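Side-chain contacts in immunity protein 52 domain-containing protein (PDB 4RHO), which is of unknown function but probably acts as an immunity protein that neutralises a bacterial toxin: residues K23-D28 with P254-I259; D153-I158 with L165-S170. One frame throughout, in Å; residues are numbered along the deposited sequence.

Contact 1: residues K23-D28 with P254-I259; sequences KAMFRD and PAYVDI
M25 and I259 mark the closest approach of the two backbones, their CA atoms 8.0 Å apart, so the strand end 23-26 and the C-terminal turn 254-259 meet through side chains and the terminal carboxylate, with no backbone pairing. The polar part is a side-on, two-nitrogen grip by R27 on the chain terminus. NE donates to I259 OXT at 3.0 Å, the bond bent to 156° and counted as a salt bridge, while NH2 of R27 donates almost straight (171°) to I259 O at 2.8 Å. Both acceptors lie close to the guanidinium plane, and NH2 comes in on a lone pair of O, in the carbonyl plane. R27 reaches this far because its chain is extended from CG to NE; V130 O takes a second bond from NH2. With each carboxylate oxygen bonded by a different nitrogen, rotation of the terminal group is restricted. Beside this grip lies the apolar part. M25 SE packs on I259 CD1 at 3.8 Å and meets the Y256 ring at its edge, 4.1 Å from CD1, a Met-aromatic contact with SE 79° off the ring normal. A bend at chi3 turns M25 CE toward I259 CG2, 4.0 Å away. The phenol end of Y256 is held elsewhere, its OH hydrogen-bonded to E168. The contact lies at the surface: the tail that follows helix 234-249 packs at the end of strand 20-26, with I259 also touching V166 of the neighbouring strand 166-171, and P132, just before strand 133-140, touching both M25 and R27.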
ATOM      1  N   LYS A  23       2.017   1.735  -2.007  1.00 28.42           N
ATOM      2  CA  LYS A  23       3.050   2.055  -1.026  1.00 28.05           C
ATOM      3  C   LYS A  23       2.758   3.383  -0.354  1.00 30.75           C
ATOM      4  O   LYS A  23       2.579   4.389  -1.037  1.00 29.61           O
ATOM      5  CB  LYS A  23       4.440   2.090  -1.695  1.00 31.72           C
ATOM      6  CG  LYS A  23       4.867   0.747  -2.301  1.00 47.13           C
ATOM      7  CD  LYS A  23       6.173   0.865  -3.116  1.00 58.84           C
ATOM      8  CE  LYS A  23       5.983   1.637  -4.410  1.00 67.97           C
ATOM      9  NZ  LYS A  23       7.239   1.703  -5.199  1.00 77.64           N
ATOM     10  N   ALA A  24       2.723   3.398   0.994  1.00 26.82           N
ATOM     11  CA  ALA A  24       2.427   4.615   1.742  1.00 26.00           C
ATOM     12  C   ALA A  24       3.565   4.979   2.707  1.00 29.68           C
ATOM     13  O   ALA A  24       4.195   4.094   3.286  1.00 29.00           O
ATOM     14  CB  ALA A  24       1.130   4.452   2.507  1.00 26.35           C
HETATM   15  N   MSE A  25       3.832   6.285   2.864  1.00 25.43           N
HETATM   16  CA  MSE A  25       4.804   6.783   3.838  1.00 24.27           C
HETATM   17  C   MSE A  25       4.101   7.653   4.860  1.00 28.23           C
HETATM   18  O   MSE A  25       3.355   8.567   4.483  1.00 26.92           O
HETATM   19  CB  MSE A  25       5.918   7.572   3.142  1.00 26.33           C
HETATM   20  CG  MSE A  25       6.674   6.766   2.101  1.00 32.57           C
HETATM   21 SE   MSE A  25       7.917   7.864   1.074  0.75 39.68          SE
HETATM   22  CE  MSE A  25       9.246   8.152   2.413  1.00 36.64           C
ATOM     23  N   PHE A  26       4.275   7.348   6.150  1.00 25.29           N
ATOM     24  CA  PHE A  26       3.603   8.101   7.203  1.00 25.69           C
ATOM     25  C   PHE A  26       4.547   8.367   8.376  1.00 31.83           C
ATOM     26  O   PHE A  26       5.632   7.792   8.442  1.00 30.96           O
ATOM     27  CB  PHE A  26       2.334   7.355   7.685  1.00 26.97           C
ATOM     28  CG  PHE A  26       2.592   6.016   8.345  1.00 27.81           C
ATOM     29  CD1 PHE A  26       2.833   4.879   7.580  1.00 29.64           C
ATOM     30  CD2 PHE A  26       2.473   5.871   9.723  1.00 29.59           C
ATOM     31  CE1 PHE A  26       3.034   3.639   8.187  1.00 30.21           C
ATOM     32  CE2 PHE A  26       2.658   4.625  10.328  1.00 32.10           C
ATOM     33  CZ  PHE A  26       2.932   3.515   9.556  1.00 29.81           C
ATOM     34  N   ARG A  27       4.160   9.283   9.266  1.00 31.25           N
ATOM     35  CA  ARG A  27       4.942   9.590  10.455  1.00 33.07           C
ATOM     36  C   ARG A  27       4.056   9.567  11.682  1.00 38.77           C
ATOM     37  O   ARG A  27       3.345  10.539  11.951  1.00 39.44           O
ATOM     38  CB  ARG A  27       5.640  10.957  10.319  1.00 34.77           C
ATOM     39  CG  ARG A  27       6.787  10.959   9.326  1.00 43.23           C
ATOM     40  CD  ARG A  27       7.467  12.310   9.268  1.00 45.75           C
ATOM     41  NE  ARG A  27       8.607  12.306   8.356  1.00 46.09           N
ATOM     42  CZ  ARG A  27       9.846  11.989   8.721  1.00 62.45           C
ATOM     43  NH1 ARG A  27      10.107  11.646   9.981  1.00 51.23           N
ATOM     44  NH2 ARG A  27      10.830  12.006   7.834  1.00 50.72           N
ATOM     45  N   ASP A  28       4.018   8.431  12.375  1.00 35.47           N
ATOM     46  CA  ASP A  28       3.226   8.293  13.590  1.00 35.67           C
ATOM     47  C   ASP A  28       4.147   8.184  14.795  1.00 39.38           C
ATOM     48  O   ASP A  28       4.692   7.113  15.063  1.00 37.90           O
ATOM     49  CB  ASP A  28       2.292   7.072  13.496  1.00 37.04           C
ATOM     50  CG  ASP A  28       1.316   6.952  14.653  1.00 49.10           C
ATOM     51  OD1 ASP A  28       1.268   7.884  15.490  1.00 50.67           O
ATOM     52  OD2 ASP A  28       0.591   5.946  14.710  1.00 56.47           O
ATOM     53  N   PRO A 254       6.723  16.590  -3.365  1.00 33.30           N
ATOM     54  CA  PRO A 254       7.939  16.654  -2.541  1.00 34.40           C
ATOM     55  C   PRO A 254       8.951  15.585  -2.933  1.00 38.86           C
ATOM     56  O   PRO A 254       8.586  14.584  -3.539  1.00 37.81           O
ATOM     57  CB  PRO A 254       7.414  16.429  -1.125  1.00 35.95           C
ATOM     58  CG  PRO A 254       6.212  15.566  -1.303  1.00 39.13           C
ATOM     59  CD  PRO A 254       5.602  15.938  -2.643  1.00 34.40           C
ATOM     60  N   ALA A 255      10.220  15.780  -2.559  1.00 36.92           N
ATOM     61  CA  ALA A 255      11.253  14.757  -2.768  1.00 36.89           C
ATOM     62  C   ALA A 255      11.148  13.682  -1.702  1.00 38.79           C
ATOM     63  O   ALA A 255      10.770  13.982  -0.568  1.00 37.37           O
ATOM     64  CB  ALA A 255      12.637  15.394  -2.739  1.00 38.79           C
ATOM     65  N   TYR A 256      11.447  12.413  -2.064  1.00 36.08           N
ATOM     66  CA  TYR A 256      11.400  11.291  -1.106  1.00 36.33           C
ATOM     67  C   TYR A 256      12.183  11.619   0.181  1.00 42.86           C
ATOM     68  O   TYR A 256      11.739  11.281   1.278  1.00 42.60           O
ATOM     69  CB  TYR A 256      11.969  10.006  -1.740  1.00 37.21           C
ATOM     70  CG  TYR A 256      11.082   9.376  -2.793  1.00 37.03           C
ATOM     71  CD1 TYR A 256       9.842   8.834  -2.455  1.00 37.93           C
ATOM     72  CD2 TYR A 256      11.563   9.132  -4.077  1.00 37.88           C
ATOM     73  CE1 TYR A 256       9.058   8.171  -3.399  1.00 37.78           C
ATOM     74  CE2 TYR A 256      10.790   8.466  -5.029  1.00 37.90           C
ATOM     75  CZ  TYR A 256       9.547   7.973  -4.681  1.00 44.05           C
ATOM     76  OH  TYR A 256       8.796   7.300  -5.611  1.00 45.14           O
ATOM     77  N   VAL A 257      13.355  12.264   0.035  1.00 41.67           N
ATOM     78  CA  VAL A 257      14.241  12.589   1.161  1.00 43.14           C
ATOM     79  C   VAL A 257      13.590  13.657   2.082  1.00 47.21           C
ATOM     80  O   VAL A 257      13.845  13.667   3.283  1.00 47.74           O
ATOM     81  CB  VAL A 257      15.639  13.066   0.648  1.00 48.90           C
ATOM     82  CG1 VAL A 257      16.580  13.372   1.814  1.00 50.59           C
ATOM     83  CG2 VAL A 257      16.258  12.036  -0.289  1.00 48.76           C
ATOM     84  N   ASP A 258      12.757  14.541   1.509  1.00 44.12           N
ATOM     85  CA  ASP A 258      12.153  15.653   2.256  1.00 44.81           C
ATOM     86  C   ASP A 258      10.872  15.211   3.026  1.00 47.14           C
ATOM     87  O   ASP A 258      10.379  15.958   3.875  1.00 46.87           O
ATOM     88  CB  ASP A 258      11.817  16.819   1.303  1.00 47.29           C
ATOM     89  CG  ASP A 258      13.030  17.384   0.573  1.00 59.80           C
ATOM     90  OD1 ASP A 258      14.168  17.172   1.055  1.00 61.59           O
ATOM     91  OD2 ASP A 258      12.836  18.080  -0.449  1.00 66.34           O
ATOM     92  N   ILE A 259      10.341  14.008   2.717  1.00 42.09           N
ATOM     93  CA  ILE A 259       9.113  13.507   3.350  1.00 42.61           C
ATOM     94  C   ILE A 259       9.385  13.146   4.842  1.00 57.18           C
ATOM     95  O   ILE A 259      10.380  12.448   5.116  1.00 60.97           O
ATOM     96  CB  ILE A 259       8.544  12.285   2.552  1.00 44.72           C
ATOM     97  CG1 ILE A 259       8.114  12.716   1.115  1.00 44.98           C
ATOM     98  CG2 ILE A 259       7.378  11.627   3.307  1.00 45.08           C
ATOM     99  CD1 ILE A 259       7.758  11.542   0.167  1.00 51.24           C
ATOM    100  OXT ILE A 259       8.643  13.642   5.719  1.00 71.42           O
TER

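Contact 2: residues D153-I158 with L165-S170; sequences DVVTTI and LVVEAS
D153 O, one turn below T157 in the helix, accepts two bonds from that residue: the hydroxyl OG1 of T157 at 2.8 Å and the regular helical N of T157 at 3.2 Å. The donors arrive from opposite faces of the carbonyl plane. OG1 stands tilted 24° from that plane and can fold back to the preceding turn because it lies beside its own backbone N. This polar pair belongs to the helix itself; toward the strand the contact is wholly apolar, without a hydrogen bond between 153-158 and 165-170. V155 and V167 have the nearest CA atoms, 7.4 Å apart, and both aim their CB at the opposing segment. The methyl CG1 of V155 meets CG1 of V167 at 4.1 Å, the two side chains lying alongside and running antiparallel. In each valine the touching methyl lies opposite the backbone N (chi1 172° in V155, -177° in V167), which leaves CG2 of V155 to reach along the strand to CB of A169, a looser 4.5 Å. I158, one turn on from V155, also points at the strand and contributes buried surface, but its CG2 stays 4.6 Å from V167 CG2. The area involved is modest, 146 Å² in all. I22 of strand 20-26 touches V154, I158 and V167. Helix 36-51 packs alongside, V46 touching I158 and L50 touching V154. Small aliphatic side chains (V155, V167, A169) thus join the layers of an alpha+beta arrangement, a helix covering one face of an antiparallel sheet and leading into one of its strands.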
ATOM      1  N   ASP A 153     -11.076   3.238  -3.428  1.00 30.75           N
ATOM      2  CA  ASP A 153     -11.648   2.811  -2.143  1.00 31.18           C
ATOM      3  C   ASP A 153     -10.574   2.215  -1.233  1.00 33.16           C
ATOM      4  O   ASP A 153     -10.583   2.462  -0.024  1.00 32.75           O
ATOM      5  CB  ASP A 153     -12.781   1.786  -2.363  1.00 34.53           C
ATOM      6  CG  ASP A 153     -14.036   2.369  -3.002  1.00 45.72           C
ATOM      7  OD1 ASP A 153     -14.202   3.616  -2.962  1.00 45.09           O
ATOM      8  OD2 ASP A 153     -14.887   1.579  -3.465  1.00 52.78           O
ATOM      9  N   VAL A 154      -9.660   1.415  -1.804  1.00 29.06           N
ATOM     10  CA  VAL A 154      -8.587   0.788  -1.026  1.00 28.64           C
ATOM     11  C   VAL A 154      -7.584   1.864  -0.549  1.00 30.82           C
ATOM     12  O   VAL A 154      -7.210   1.870   0.624  1.00 30.18           O
ATOM     13  CB  VAL A 154      -7.880  -0.338  -1.829  1.00 32.70           C
ATOM     14  CG1 VAL A 154      -6.724  -0.940  -1.026  1.00 32.26           C
ATOM     15  CG2 VAL A 154      -8.878  -1.424  -2.236  1.00 33.52           C
ATOM     16  N   VAL A 155      -7.255   2.844  -1.434  1.00 26.18           N
ATOM     17  CA  VAL A 155      -6.331   3.942  -1.086  1.00 24.48           C
ATOM     18  C   VAL A 155      -6.936   4.830   0.049  1.00 27.65           C
ATOM     19  O   VAL A 155      -6.221   5.179   0.998  1.00 27.26           O
ATOM     20  CB  VAL A 155      -5.957   4.797  -2.339  1.00 26.90           C
ATOM     21  CG1 VAL A 155      -5.170   6.049  -1.939  1.00 25.82           C
ATOM     22  CG2 VAL A 155      -5.173   3.967  -3.348  1.00 26.29           C
ATOM     23  N   THR A 156      -8.263   5.169  -0.049  1.00 23.87           N
ATOM     24  CA  THR A 156      -8.936   5.996   0.958  0.67 23.29           C
ATOM     25  C   THR A 156      -8.920   5.293   2.327  1.00 28.05           C
ATOM     26  O   THR A 156      -8.725   5.949   3.354  1.00 28.64           O
ATOM     27  CB  THR A 156     -10.362   6.309   0.512  0.67 23.44           C
ATOM     28  OG1 THR A 156     -10.320   6.871  -0.798  0.67 18.37           O
ATOM     29  CG2 THR A 156     -11.082   7.265   1.475  0.67 19.42           C
ATOM     30  N   THR A 157      -9.121   3.954   2.341  1.00 23.90           N
ATOM     31  CA  THR A 157      -9.084   3.185   3.588  1.00 24.25           C
ATOM     32  C   THR A 157      -7.673   3.259   4.212  1.00 26.89           C
ATOM     33  O   THR A 157      -7.546   3.422   5.420  1.00 26.74           O
ATOM     34  CB  THR A 157      -9.509   1.730   3.332  1.00 32.25           C
ATOM     35  OG1 THR A 157     -10.784   1.725   2.698  1.00 35.64           O
ATOM     36  CG2 THR A 157      -9.563   0.906   4.613  1.00 26.81           C
ATOM     37  N   ILE A 158      -6.613   3.202   3.360  1.00 22.91           N
ATOM     38  CA  ILE A 158      -5.216   3.293   3.823  1.00 22.50           C
ATOM     39  C   ILE A 158      -4.925   4.714   4.369  1.00 26.43           C
ATOM     40  O   ILE A 158      -4.224   4.857   5.381  1.00 25.00           O
ATOM     41  CB  ILE A 158      -4.234   2.906   2.676  1.00 24.64           C
ATOM     42  CG1 ILE A 158      -4.412   1.413   2.281  1.00 24.80           C
ATOM     43  CG2 ILE A 158      -2.776   3.207   3.074  1.00 24.97           C
ATOM     44  CD1 ILE A 158      -3.694   0.999   0.964  1.00 27.71           C
ATOM     45  N   LEU A 165       1.690  10.725   4.441  1.00 29.23           N
ATOM     46  CA  LEU A 165       2.206  11.919   3.779  1.00 29.14           C
ATOM     47  C   LEU A 165       2.194  11.732   2.269  1.00 31.16           C
ATOM     48  O   LEU A 165       2.383  12.698   1.523  1.00 30.57           O
ATOM     49  CB  LEU A 165       3.642  12.219   4.269  1.00 29.27           C
ATOM     50  CG  LEU A 165       3.778  12.510   5.764  1.00 33.66           C
ATOM     51  CD1 LEU A 165       5.185  12.350   6.212  1.00 34.27           C
ATOM     52  CD2 LEU A 165       3.260  13.897   6.103  1.00 35.20           C
ATOM     53  N   VAL A 166       2.006  10.463   1.810  1.00 26.56           N
ATOM     54  CA  VAL A 166       1.978  10.113   0.384  1.00 25.41           C
ATOM     55  C   VAL A 166       1.557   8.644   0.215  1.00 27.81           C
ATOM     56  O   VAL A 166       1.972   7.786   1.000  1.00 27.11           O
ATOM     57  CB  VAL A 166       3.360  10.388  -0.312  1.00 29.71           C
ATOM     58  CG1 VAL A 166       4.486   9.624   0.374  1.00 29.80           C
ATOM     59  CG2 VAL A 166       3.305  10.050  -1.804  1.00 29.21           C
ATOM     60  N   VAL A 167       0.734   8.360  -0.802  1.00 23.67           N
ATOM     61  CA  VAL A 167       0.406   6.987  -1.183  1.00 22.93           C
ATOM     62  C   VAL A 167       0.628   6.817  -2.687  1.00 26.69           C
ATOM     63  O   VAL A 167       0.078   7.583  -3.482  1.00 26.29           O
ATOM     64  CB  VAL A 167      -1.039   6.577  -0.782  1.00 26.57           C
ATOM     65  CG1 VAL A 167      -1.306   5.119  -1.143  1.00 26.19           C
ATOM     66  CG2 VAL A 167      -1.289   6.819   0.700  1.00 26.31           C
ATOM     67  N   GLU A 168       1.448   5.833  -3.074  1.00 23.24           N
ATOM     68  CA  GLU A 168       1.710   5.537  -4.483  1.00 23.88           C
ATOM     69  C   GLU A 168       1.007   4.258  -4.895  1.00 29.48           C
ATOM     70  O   GLU A 168       1.120   3.243  -4.205  1.00 30.04           O
ATOM     71  CB  GLU A 168       3.223   5.414  -4.743  1.00 25.31           C
ATOM     72  CG  GLU A 168       4.007   6.666  -4.416  1.00 34.33           C
ATOM     73  CD  GLU A 168       5.503   6.502  -4.579  1.00 59.46           C
ATOM     74  OE1 GLU A 168       6.155   6.024  -3.622  1.00 63.43           O
ATOM     75  OE2 GLU A 168       6.013   6.790  -5.683  1.00 52.64           O
ATOM     76  N   ALA A 169       0.247   4.305  -5.983  1.00 25.65           N
ATOM     77  CA  ALA A 169      -0.427   3.124  -6.505  1.00 26.04           C
ATOM     78  C   ALA A 169      -0.086   2.929  -7.973  1.00 30.64           C
ATOM     79  O   ALA A 169      -0.357   3.807  -8.787  1.00 30.02           O
ATOM     80  CB  ALA A 169      -1.935   3.252  -6.320  1.00 26.80           C
ATOM     81  N   SER A 170       0.622   1.834  -8.292  1.00 27.63           N
ATOM     82  CA  SER A 170       1.061   1.549  -9.656  1.00 28.10           C
ATOM     83  C   SER A 170       1.500   0.091  -9.795  1.00 33.41           C
ATOM     84  O   SER A 170       1.994  -0.502  -8.826  1.00 32.72           O
ATOM     85  CB  SER A 170       2.211   2.477 -10.053  1.00 31.64           C
ATOM     86  OG  SER A 170       3.320   2.330  -9.179  1.00 37.25           O
TER

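The centres of contacts 1 and 2 lie 13 Å apart, and both use the same antiparallel sheet, in which strands 20-26 and 166-171 are neighbours. Backbone bonds connect them directly: M25 O to L165 N and K23 O to E168 N, each 2.7 Å and probably hydrogen bonds, while L165 and V166 both face M25 in a classic beta bulge. Along the chain, residues 153-170 of contact 2 fall between the two segments of contact 1, which are 226 residues apart. Contact 2 is buried and local, covering the sheet with helix 148-162; contact 1 is superficial and brings the C-terminus back to the strand near the N-terminus, so the strand pair probably links helix and chain end.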